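Long-range contacts in amorpha-4,11-diene synthase (Artemisia annua, PDB 4GAX), which probably cyclises farnesyl diphosphate into a sesquiterpene, the crystallised form being an alpha-bisabolol synthase mutant: residues 80-85 with 120-125; 76-81 with 113-118; 162-167 with 208-213. All coordinates share one frame; numbering follows the deposited sequence.

Contact 1 of 3, residues 80-85 with 120-125; sequences LLKLVD and SSLWFR
Asp85 and Arg125 both set CG anti to the backbone N, and the arginine chain then runs extended until chi3, where a torsion of 67° bends it and turns the guanidinium toward the carboxylate. The two segments are parts of helices 77-89 and 120-129 in the all-helical N-terminal domain of a terpene synthase. Their axes approach to 10.0 Å at an angle of 56°, so the pair is a clearly crossed packing and neither parallel nor antiparallel. Leu122, with its CG anti to the backbone N, buries more area against the opposing segment than any other residue here. Its CD2 rests on the helical backbone, 3.7 Å from Leu81 O, while CD1 reaches 3.8 Å from Asp85 CG and so packs against the CB-CG part of Asp85, at the base of the carboxylate. Leu81 has the other first torsion, CG anti to its carbonyl carbon, and lies alongside Trp123. Its CD1 meets Trp123 CB at 3.6 Å, close to the root of the indole, whose ring leads away toward Ile107 of helix 97-111. Lys82 meets Leu122 CD2 with its backbone N and, more loosely, with its aliphatic CD, while its NZ is paired with Glu86. Beyond this packing, Arg125 NH2 donates to Asp85 OD1 in a salt bridge of 2.8 Å with an N-H...O angle of 156°. The oxygen sits in the guanidinium plane, yet it is met from above the carboxylate plane. A water reinforces the pair, donating to Asp85 OD1 at 2.8 Å and accepting from Arg125 NH1 at 3.2 Å.

Contact 2 of 3, residues 76-81 with 113-118; sequences KHANLL and DNWSGA
Leu81 CD1 stands over one face of the Trp115 indole, 3.9 Å from the centroid of the six-membered ring and displaced toward its rim, a CH-pi contact. The two side chains reach toward each other tip to tip, which brings the methyl over the face; the nearest ring atom is Trp115 CH2, 3.6 Å from Leu81 CD1. The same carbon presents the ring edge to the first turn of helix 77-89, with Trp115 CH2 3.9 Å from Ala78 N and 4.1 Å from His77 CB. Ala78 CB also meets the end of the loop, 4.0 Å from Ala118 O and 4.3 Å from Ala118 CB. No hydrogen bond crosses between the segments, so shape and dispersion carry the contact. One restraint on the indole lies within its own loop. With CG anti to the backbone N (chi1 -176°), the side chain projects at the helix, and Trp115 NE1 donates to Ala118 O over 3.1 Å at an N-H...O angle of 145°. The acceptor is in the ring plane, whereas the donor sits above the carbonyl plane. This bond ties the indole to the end of its loop and limits rotation of the ring. Farther out, His77 uses ND1 with Tyr111 OH and NE2 with Leu71 O. Trp115 stacks on Trp123 of helix 120-129 and meets Tyr111 edge-to-face, so the loop between helices 97-111 and 120-129 is wedged against the start of helix 77-89.

Contact 3 of 3, residues 162-167 with 208-213; sequences ELYEAT and RALKKP
Helix 200-211 ends against helix 157-167, with the CA atoms of Glu165 and Pro213 6.0 Å apart, and Lys212 is the first residue to leave helical phi/psi. Tyr164, its CG anti to the backbone N, reaches across to helix 200-211, and its OH donates to Ala209 O at 2.7 Å. The donor lies above the carbonyl plane, with a C=O...O angle of 127°. In a continuing helix this carbonyl would be taken by the N-H four residues on, but that position is Pro213, which has none; the phenol thus supplies a hydrogen bond to a carbonyl of the last turn. Leu210 CD2 sits over one face of the ring, offset toward the rim, in a CH-pi contact 4.2 Å from the centroid, and Ala209 CB packs at Tyr164 CE2. A phenylalanine here would probably leave Ala209 O without this donor at the helix end. Glu165, bent at chi2, brings OE2 to 3.4 Å from Ala209 CB, and its OE1 accepts from Leu214 N just beyond. Two side chains of one helix thus meet the C-terminal end of another and the residues just after it, a helix-end packing within the all-helical N-terminal domain of terpene synthases.

Overall arrangement
Contacts 1 and 2 share Leu80 and Leu81 on helix 77-89, and their centres are about 7 Å apart; Trp123 CD2 of one lies 3.4 Å from Trp115 CB of the other. Contact 3 follows later in the chain, its centre about 14 Å from that of contact 1. Helix 120-129 links the two, since Arg125 CD packs 3.6 Å from Glu165 O. Contacts 2 and 3 do not touch: their centres are about 20 Å apart and their nearest atoms about 6 Å. All three contacts belong to the N-terminal, all-helical part of the chain. In class I terpene synthases the metal-dependent active site lies in the C-terminal domain, so the three read as packing of N-terminal helices.

Contact 1 of 3, residues 80-85 with 120-125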
loop_
_atom_site.group_PDB
_atom_site.type_symbol
_atom_site.label_atom_id
_atom_site.label_comp_id
_atom_site.label_asym_id
_atom_site.label_seq_id
_atom_site.Cartn_x
_atom_site.Cartn_y
_atom_site.Cartn_z
ATOM N N LEU A 80 16.839 0.804 21.596
ATOM C CA LEU A 80 16.121 1.888 20.930
ATOM C C LEU A 80 15.504 1.397 19.623
ATOM O O LEU A 80 14.337 1.709 19.298
ATOM C CB LEU A 80 17.059 3.078 20.682
ATOM C CG LEU A 80 16.557 4.235 19.792
ATOM C CD1 LEU A 80 15.315 4.917 20.335
ATOM C CD2 LEU A 80 17.647 5.266 19.632
ATOM N N LEU A 81 16.274 0.615 18.872
ATOM C CA LEU A 81 15.762 0.074 17.613
ATOM C C LEU A 81 14.565 -0.809 17.883
ATOM O O LEU A 81 13.596 -0.782 17.134
ATOM C CB LEU A 81 16.837 -0.726 16.870
ATOM C CG LEU A 81 17.986 0.103 16.290
ATOM C CD1 LEU A 81 18.969 -0.831 15.598
ATOM C CD2 LEU A 81 17.438 1.126 15.299
ATOM N N LYS A 82 14.642 -1.610 18.945
ATOM C CA LYS A 82 13.531 -2.485 19.307
ATOM C C LYS A 82 12.281 -1.683 19.665
ATOM O O LYS A 82 11.155 -2.066 19.307
ATOM C CB LYS A 82 13.926 -3.411 20.460
ATOM C CG LYS A 82 12.913 -4.511 20.748
ATOM C CD LYS A 82 12.518 -5.243 19.458
ATOM C CE LYS A 82 11.847 -6.591 19.736
ATOM N NZ LYS A 82 10.461 -6.465 20.277
ATOM N N LEU A 83 12.473 -0.580 20.384
ATOM C CA LEU A 83 11.351 0.272 20.773
ATOM C C LEU A 83 10.731 0.911 19.538
ATOM O O LEU A 83 9.499 0.987 19.422
ATOM C CB LEU A 83 11.845 1.376 21.705
ATOM C CG LEU A 83 10.819 2.348 22.294
ATOM C CD1 LEU A 83 9.666 1.590 22.927
ATOM C CD2 LEU A 83 11.514 3.206 23.358
ATOM N N VAL A 84 11.583 1.376 18.621
ATOM C CA VAL A 84 11.113 1.973 17.371
ATOM C C VAL A 84 10.290 0.937 16.612
ATOM O O VAL A 84 9.188 1.219 16.146
ATOM C CB VAL A 84 12.299 2.460 16.491
ATOM C CG1 VAL A 84 11.831 2.802 15.083
ATOM C CG2 VAL A 84 12.997 3.667 17.132
ATOM N N ASP A 85 10.819 -0.276 16.507
ATOM C CA ASP A 85 10.090 -1.349 15.819
ATOM C C ASP A 85 8.708 -1.606 16.442
ATOM O O ASP A 85 7.716 -1.833 15.747
ATOM C CB ASP A 85 10.914 -2.628 15.895
ATOM C CG ASP A 85 10.266 -3.788 15.193
ATOM O OD1 ASP A 85 9.828 -3.620 14.034
ATOM O OD2 ASP A 85 10.224 -4.889 15.788
ATOM N N SER A 120 21.154 -6.866 14.755
ATOM C CA SER A 120 21.721 -6.492 13.467
ATOM C C SER A 120 20.694 -6.660 12.339
ATOM O O SER A 120 20.586 -5.795 11.465
ATOM C CB SER A 120 23.063 -7.216 13.190
ATOM O OG SER A 120 22.954 -8.612 13.360
ATOM N N SER A 121 19.916 -7.747 12.364
ATOM C CA SER A 121 18.872 -7.940 11.353
ATOM C C SER A 121 17.797 -6.845 11.434
ATOM O O SER A 121 17.258 -6.381 10.410
ATOM C CB SER A 121 18.222 -9.314 11.526
ATOM O OG SER A 121 19.164 -10.342 11.260
ATOM N N LEU A 122 17.465 -6.444 12.655
ATOM C CA LEU A 122 16.461 -5.398 12.854
ATOM C C LEU A 122 17.014 -4.057 12.383
ATOM O O LEU A 122 16.321 -3.272 11.732
ATOM C CB LEU A 122 16.051 -5.321 14.334
ATOM C CG LEU A 122 15.093 -4.183 14.683
ATOM C CD1 LEU A 122 13.797 -4.335 13.870
ATOM C CD2 LEU A 122 14.805 -4.130 16.166
ATOM N N TRP A 123 18.278 -3.801 12.689
ATOM C CA TRP A 123 18.901 -2.557 12.264
ATOM C C TRP A 123 18.815 -2.434 10.749
ATOM O O TRP A 123 18.430 -1.388 10.227
ATOM C CB TRP A 123 20.359 -2.504 12.720
ATOM C CG TRP A 123 21.186 -1.463 12.003
ATOM C CD1 TRP A 123 21.268 -0.134 12.302
ATOM C CD2 TRP A 123 22.054 -1.677 10.874
ATOM N NE1 TRP A 123 22.136 0.500 11.429
ATOM C CE2 TRP A 123 22.625 -0.428 10.539
ATOM C CE3 TRP A 123 22.398 -2.802 10.110
ATOM C CZ2 TRP A 123 23.531 -0.271 9.490
ATOM C CZ3 TRP A 123 23.290 -2.651 9.062
ATOM C CH2 TRP A 123 23.853 -1.395 8.762
ATOM N N PHE A 124 19.142 -3.523 10.056
ATOM C CA PHE A 124 19.197 -3.521 8.600
ATOM C C PHE A 124 17.831 -3.152 8.022
ATOM O O PHE A 124 17.725 -2.293 7.141
ATOM C CB PHE A 124 19.647 -4.906 8.111
ATOM C CG PHE A 124 19.587 -5.091 6.625
ATOM C CD1 PHE A 124 20.630 -4.679 5.818
ATOM C CD2 PHE A 124 18.493 -5.715 6.039
ATOM C CE1 PHE A 124 20.585 -4.870 4.426
ATOM C CE2 PHE A 124 18.438 -5.925 4.672
ATOM C CZ PHE A 124 19.488 -5.492 3.856
ATOM N N ARG A 125 16.792 -3.810 8.517
ATOM C CA ARG A 125 15.454 -3.597 7.992
ATOM C C ARG A 125 14.909 -2.198 8.302
ATOM O O ARG A 125 14.329 -1.546 7.433
ATOM C CB ARG A 125 14.499 -4.676 8.517
ATOM C CG ARG A 125 13.072 -4.488 8.040
ATOM C CD ARG A 125 12.182 -5.649 8.448
ATOM N NE ARG A 125 11.989 -5.731 9.903
ATOM C CZ ARG A 125 11.243 -4.880 10.609
ATOM N NH1 ARG A 125 10.607 -3.881 9.997
ATOM N NH2 ARG A 125 11.118 -5.034 11.924
HETATM O O HOH W 1 8.903 -2.026 11.910
#

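Contact 2 of 3, residues 76-81 with 113-118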
loop_
_atom_site.group_PDB
_atom_site.type_symbol
_atom_site.label_atom_id
_atom_site.label_comp_id
_atom_site.label_asym_id
_atom_site.label_seq_id
_atom_site.Cartn_x
_atom_site.Cartn_y
_atom_site.Cartn_z
ATOM N N LYS A 76 22.398 1.538 24.873
ATOM C CA LYS A 76 20.971 1.228 24.726
ATOM C C LYS A 76 20.453 1.390 23.295
ATOM O O LYS A 76 19.242 1.332 23.054
ATOM C CB LYS A 76 20.134 2.067 25.708
ATOM C CG LYS A 76 20.262 1.589 27.173
ATOM C CD LYS A 76 18.985 1.899 27.975
ATOM C CE LYS A 76 19.056 3.253 28.695
ATOM N NZ LYS A 76 18.010 3.427 29.756
ATOM N N HIS A 77 21.352 1.575 22.333
ATOM C CA HIS A 77 20.874 1.794 20.968
ATOM C C HIS A 77 20.154 0.593 20.357
ATOM O O HIS A 77 19.204 0.770 19.601
ATOM C CB HIS A 77 21.979 2.308 20.058
ATOM C CG HIS A 77 22.339 3.737 20.316
ATOM N ND1 HIS A 77 23.405 4.359 19.699
ATOM C CD2 HIS A 77 21.777 4.668 21.125
ATOM C CE1 HIS A 77 23.472 5.620 20.109
ATOM N NE2 HIS A 77 22.502 5.827 20.973
ATOM N N ALA A 78 20.591 -0.619 20.685
ATOM C CA ALA A 78 19.884 -1.801 20.214
ATOM C C ALA A 78 18.466 -1.806 20.790
ATOM O O ALA A 78 17.494 -2.141 20.103
ATOM C CB ALA A 78 20.645 -3.076 20.613
ATOM N N ASN A 79 18.344 -1.434 22.059
ATOM C CA ASN A 79 17.025 -1.361 22.682
ATOM C C ASN A 79 16.183 -0.256 22.058
ATOM O O ASN A 79 14.956 -0.353 22.010
ATOM C CB ASN A 79 17.136 -1.153 24.199
ATOM C CG ASN A 79 17.653 -2.393 24.927
ATOM O OD1 ASN A 79 18.020 -3.391 24.304
ATOM N ND2 ASN A 79 17.686 -2.328 26.253
ATOM N N LEU A 80 16.839 0.804 21.596
ATOM C CA LEU A 80 16.121 1.888 20.930
ATOM C C LEU A 80 15.504 1.397 19.623
ATOM O O LEU A 80 14.337 1.709 19.298
ATOM C CB LEU A 80 17.059 3.078 20.682
ATOM C CG LEU A 80 16.557 4.235 19.792
ATOM C CD1 LEU A 80 15.315 4.917 20.335
ATOM C CD2 LEU A 80 17.647 5.266 19.632
ATOM N N LEU A 81 16.274 0.615 18.872
ATOM C CA LEU A 81 15.762 0.074 17.613
ATOM C C LEU A 81 14.565 -0.809 17.883
ATOM O O LEU A 81 13.596 -0.782 17.134
ATOM C CB LEU A 81 16.837 -0.726 16.870
ATOM C CG LEU A 81 17.986 0.103 16.290
ATOM C CD1 LEU A 81 18.969 -0.831 15.598
ATOM C CD2 LEU A 81 17.438 1.126 15.299
ATOM N N ASP A 113 27.277 2.364 7.893
ATOM C CA ASP A 113 27.030 1.011 7.410
ATOM C C ASP A 113 27.639 -0.053 8.328
ATOM O O ASP A 113 27.579 -1.246 8.025
ATOM C CB ASP A 113 27.610 0.876 6.002
ATOM C CG ASP A 113 27.014 -0.277 5.229
ATOM O OD1 ASP A 113 25.777 -0.500 5.288
ATOM O OD2 ASP A 113 27.802 -0.958 4.553
ATOM N N ASN A 114 28.209 0.369 9.454
ATOM C CA ASN A 114 29.025 -0.551 10.264
ATOM C C ASN A 114 28.429 -0.984 11.602
ATOM O O ASN A 114 29.165 -1.236 12.559
ATOM C CB ASN A 114 30.417 0.039 10.507
ATOM C CG ASN A 114 31.134 0.380 9.221
ATOM O OD1 ASN A 114 31.399 -0.498 8.391
ATOM N ND2 ASN A 114 31.465 1.658 9.050
ATOM N N TRP A 115 27.106 -1.063 11.675
ATOM C CA TRP A 115 26.449 -1.645 12.844
ATOM C C TRP A 115 26.958 -3.055 13.091
ATOM O O TRP A 115 27.058 -3.863 12.160
ATOM C CB TRP A 115 24.943 -1.743 12.614
ATOM C CG TRP A 115 24.167 -2.250 13.801
ATOM C CD1 TRP A 115 23.883 -3.559 14.108
ATOM C CD2 TRP A 115 23.569 -1.453 14.836
ATOM N NE1 TRP A 115 23.150 -3.619 15.270
ATOM C CE2 TRP A 115 22.934 -2.342 15.733
ATOM C CE3 TRP A 115 23.510 -0.074 15.095
ATOM C CZ2 TRP A 115 22.253 -1.901 16.865
ATOM C CZ3 TRP A 115 22.835 0.364 16.211
ATOM C CH2 TRP A 115 22.217 -0.550 17.088
ATOM N N SER A 116 27.267 -3.357 14.345
ATOM C CA SER A 116 27.663 -4.707 14.713
ATOM C C SER A 116 27.243 -4.992 16.142
ATOM O O SER A 116 28.087 -5.185 17.013
ATOM C CB SER A 116 29.181 -4.882 14.588
ATOM O OG SER A 116 29.863 -4.073 15.537
ATOM N N GLY A 117 25.944 -5.008 16.396
ATOM C CA GLY A 117 25.474 -5.279 17.739
ATOM C C GLY A 117 24.462 -6.404 17.765
ATOM O O GLY A 117 24.304 -7.144 16.782
ATOM N N ALA A 118 23.782 -6.537 18.902
ATOM C CA ALA A 118 22.507 -7.232 18.931
ATOM C C ALA A 118 21.634 -6.510 17.912
ATOM O O ALA A 118 21.911 -5.343 17.549
ATOM C CB ALA A 118 21.877 -7.157 20.309
#

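Contact 3 of 3, residues 162-167 with 208-213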
loop_
_atom_site.group_PDB
_atom_site.type_symbol
_atom_site.label_atom_id
_atom_site.label_comp_id
_atom_site.label_asym_id
_atom_site.label_seq_id
_atom_site.Cartn_x
_atom_site.Cartn_y
_atom_site.Cartn_z
ATOM N N GLU A 162 13.704 -12.114 13.009
ATOM C CA GLU A 162 14.215 -10.804 12.602
ATOM C C GLU A 162 14.993 -10.912 11.295
ATOM O O GLU A 162 14.949 -10.006 10.448
ATOM C CB GLU A 162 15.111 -10.173 13.685
ATOM C CG GLU A 162 14.372 -9.681 14.923
ATOM C CD GLU A 162 15.306 -9.031 15.953
ATOM O OE1 GLU A 162 16.547 -9.178 15.830
ATOM O OE2 GLU A 162 14.797 -8.360 16.882
ATOM N N LEU A 163 15.717 -12.013 11.132
ATOM C CA LEU A 163 16.508 -12.213 9.920
ATOM C C LEU A 163 15.593 -12.455 8.726
ATOM O O LEU A 163 15.801 -11.897 7.637
ATOM C CB LEU A 163 17.471 -13.395 10.108
ATOM C CG LEU A 163 18.228 -13.851 8.858
ATOM C CD1 LEU A 163 19.124 -12.738 8.288
ATOM C CD2 LEU A 163 19.064 -15.089 9.209
ATOM N N TYR A 164 14.573 -13.279 8.935
ATOM C CA TYR A 164 13.589 -13.537 7.896
ATOM C C TYR A 164 12.970 -12.210 7.420
ATOM O O TYR A 164 12.904 -11.933 6.218
ATOM C CB TYR A 164 12.520 -14.500 8.404
ATOM C CG TYR A 164 11.303 -14.587 7.506
ATOM C CD1 TYR A 164 11.286 -15.429 6.396
ATOM C CD2 TYR A 164 10.166 -13.826 7.772
ATOM C CE1 TYR A 164 10.141 -15.498 5.555
ATOM C CE2 TYR A 164 9.031 -13.889 6.944
ATOM C CZ TYR A 164 9.025 -14.720 5.845
ATOM O OH TYR A 164 7.895 -14.767 5.042
ATOM N N GLU A 165 12.545 -11.382 8.364
ATOM C CA GLU A 165 11.916 -10.118 7.991
ATOM C C GLU A 165 12.874 -9.224 7.214
ATOM O O GLU A 165 12.456 -8.551 6.259
ATOM C CB GLU A 165 11.344 -9.375 9.213
ATOM C CG GLU A 165 10.290 -10.153 10.001
ATOM C CD GLU A 165 8.974 -10.331 9.235
ATOM O OE1 GLU A 165 8.909 -9.968 8.035
ATOM O OE2 GLU A 165 7.990 -10.830 9.838
ATOM N N ALA A 166 14.150 -9.220 7.601
ATOM C CA ALA A 166 15.154 -8.433 6.865
ATOM C C ALA A 166 15.271 -8.835 5.379
ATOM O O ALA A 166 15.515 -7.977 4.499
ATOM C CB ALA A 166 16.506 -8.541 7.541
ATOM N N THR A 167 15.092 -10.127 5.095
ATOM C CA THR A 167 15.250 -10.630 3.717
ATOM C C THR A 167 14.247 -9.976 2.779
ATOM O O THR A 167 14.508 -9.837 1.592
ATOM C CB THR A 167 15.098 -12.172 3.606
ATOM O OG1 THR A 167 13.734 -12.544 3.877
ATOM C CG2 THR A 167 16.031 -12.888 4.594
ATOM N N ARG A 208 2.190 -16.343 10.584
ATOM C CA ARG A 208 1.713 -15.153 9.865
ATOM C C ARG A 208 2.858 -14.520 9.077
ATOM O O ARG A 208 2.679 -14.146 7.921
ATOM C CB ARG A 208 0.996 -14.125 10.766
ATOM C CG ARG A 208 1.783 -13.590 11.952
ATOM C CD ARG A 208 0.949 -12.568 12.764
ATOM N NE ARG A 208 0.688 -11.368 11.995
ATOM C CZ ARG A 208 1.324 -10.207 12.146
ATOM N NH1 ARG A 208 2.258 -10.037 13.077
ATOM N NH2 ARG A 208 1.010 -9.198 11.356
ATOM N N ALA A 209 4.039 -14.437 9.690
ATOM C CA ALA A 209 5.214 -13.903 9.011
ATOM C C ALA A 209 5.559 -14.715 7.759
ATOM O O ALA A 209 5.862 -14.151 6.697
ATOM C CB ALA A 209 6.404 -13.855 9.969
ATOM N N LEU A 210 5.525 -16.040 7.888
ATOM C CA LEU A 210 5.799 -16.918 6.750
ATOM C C LEU A 210 4.769 -16.759 5.621
ATOM O O LEU A 210 5.108 -16.864 4.433
ATOM C CB LEU A 210 5.857 -18.379 7.214
ATOM C CG LEU A 210 7.023 -18.735 8.146
ATOM C CD1 LEU A 210 6.957 -20.203 8.567
ATOM C CD2 LEU A 210 8.361 -18.423 7.488
ATOM N N LYS A 211 3.510 -16.519 5.987
ATOM C CA LYS A 211 2.455 -16.278 4.998
ATOM C C LYS A 211 2.687 -14.962 4.239
ATOM O O LYS A 211 2.490 -14.899 3.023
ATOM C CB LYS A 211 1.079 -16.266 5.673
ATOM C CG LYS A 211 -0.108 -16.460 4.731
ATOM C CD LYS A 211 -1.199 -17.347 5.363
ATOM C CE LYS A 211 -0.762 -18.819 5.463
ATOM N NZ LYS A 211 -0.466 -19.283 6.863
ATOM N N LYS A 212 3.102 -13.917 4.946
ATOM C CA LYS A 212 3.416 -12.639 4.302
ATOM C C LYS A 212 4.378 -11.865 5.184
ATOM O O LYS A 212 4.096 -11.607 6.369
ATOM C CB LYS A 212 2.144 -11.804 4.067
ATOM C CG LYS A 212 2.434 -10.437 3.420
ATOM C CD LYS A 212 1.157 -9.607 3.216
ATOM C CE LYS A 212 0.254 -10.189 2.142
ATOM N NZ LYS A 212 -0.720 -9.150 1.645
ATOM N N PRO A 213 5.541 -11.503 4.631
ATOM C CA PRO A 213 6.478 -10.801 5.503
ATOM C C PRO A 213 6.003 -9.388 5.842
ATOM O O PRO A 213 5.179 -8.807 5.115
ATOM C CB PRO A 213 7.755 -10.771 4.682
ATOM C CG PRO A 213 7.313 -10.912 3.256
ATOM C CD PRO A 213 6.091 -11.759 3.284
#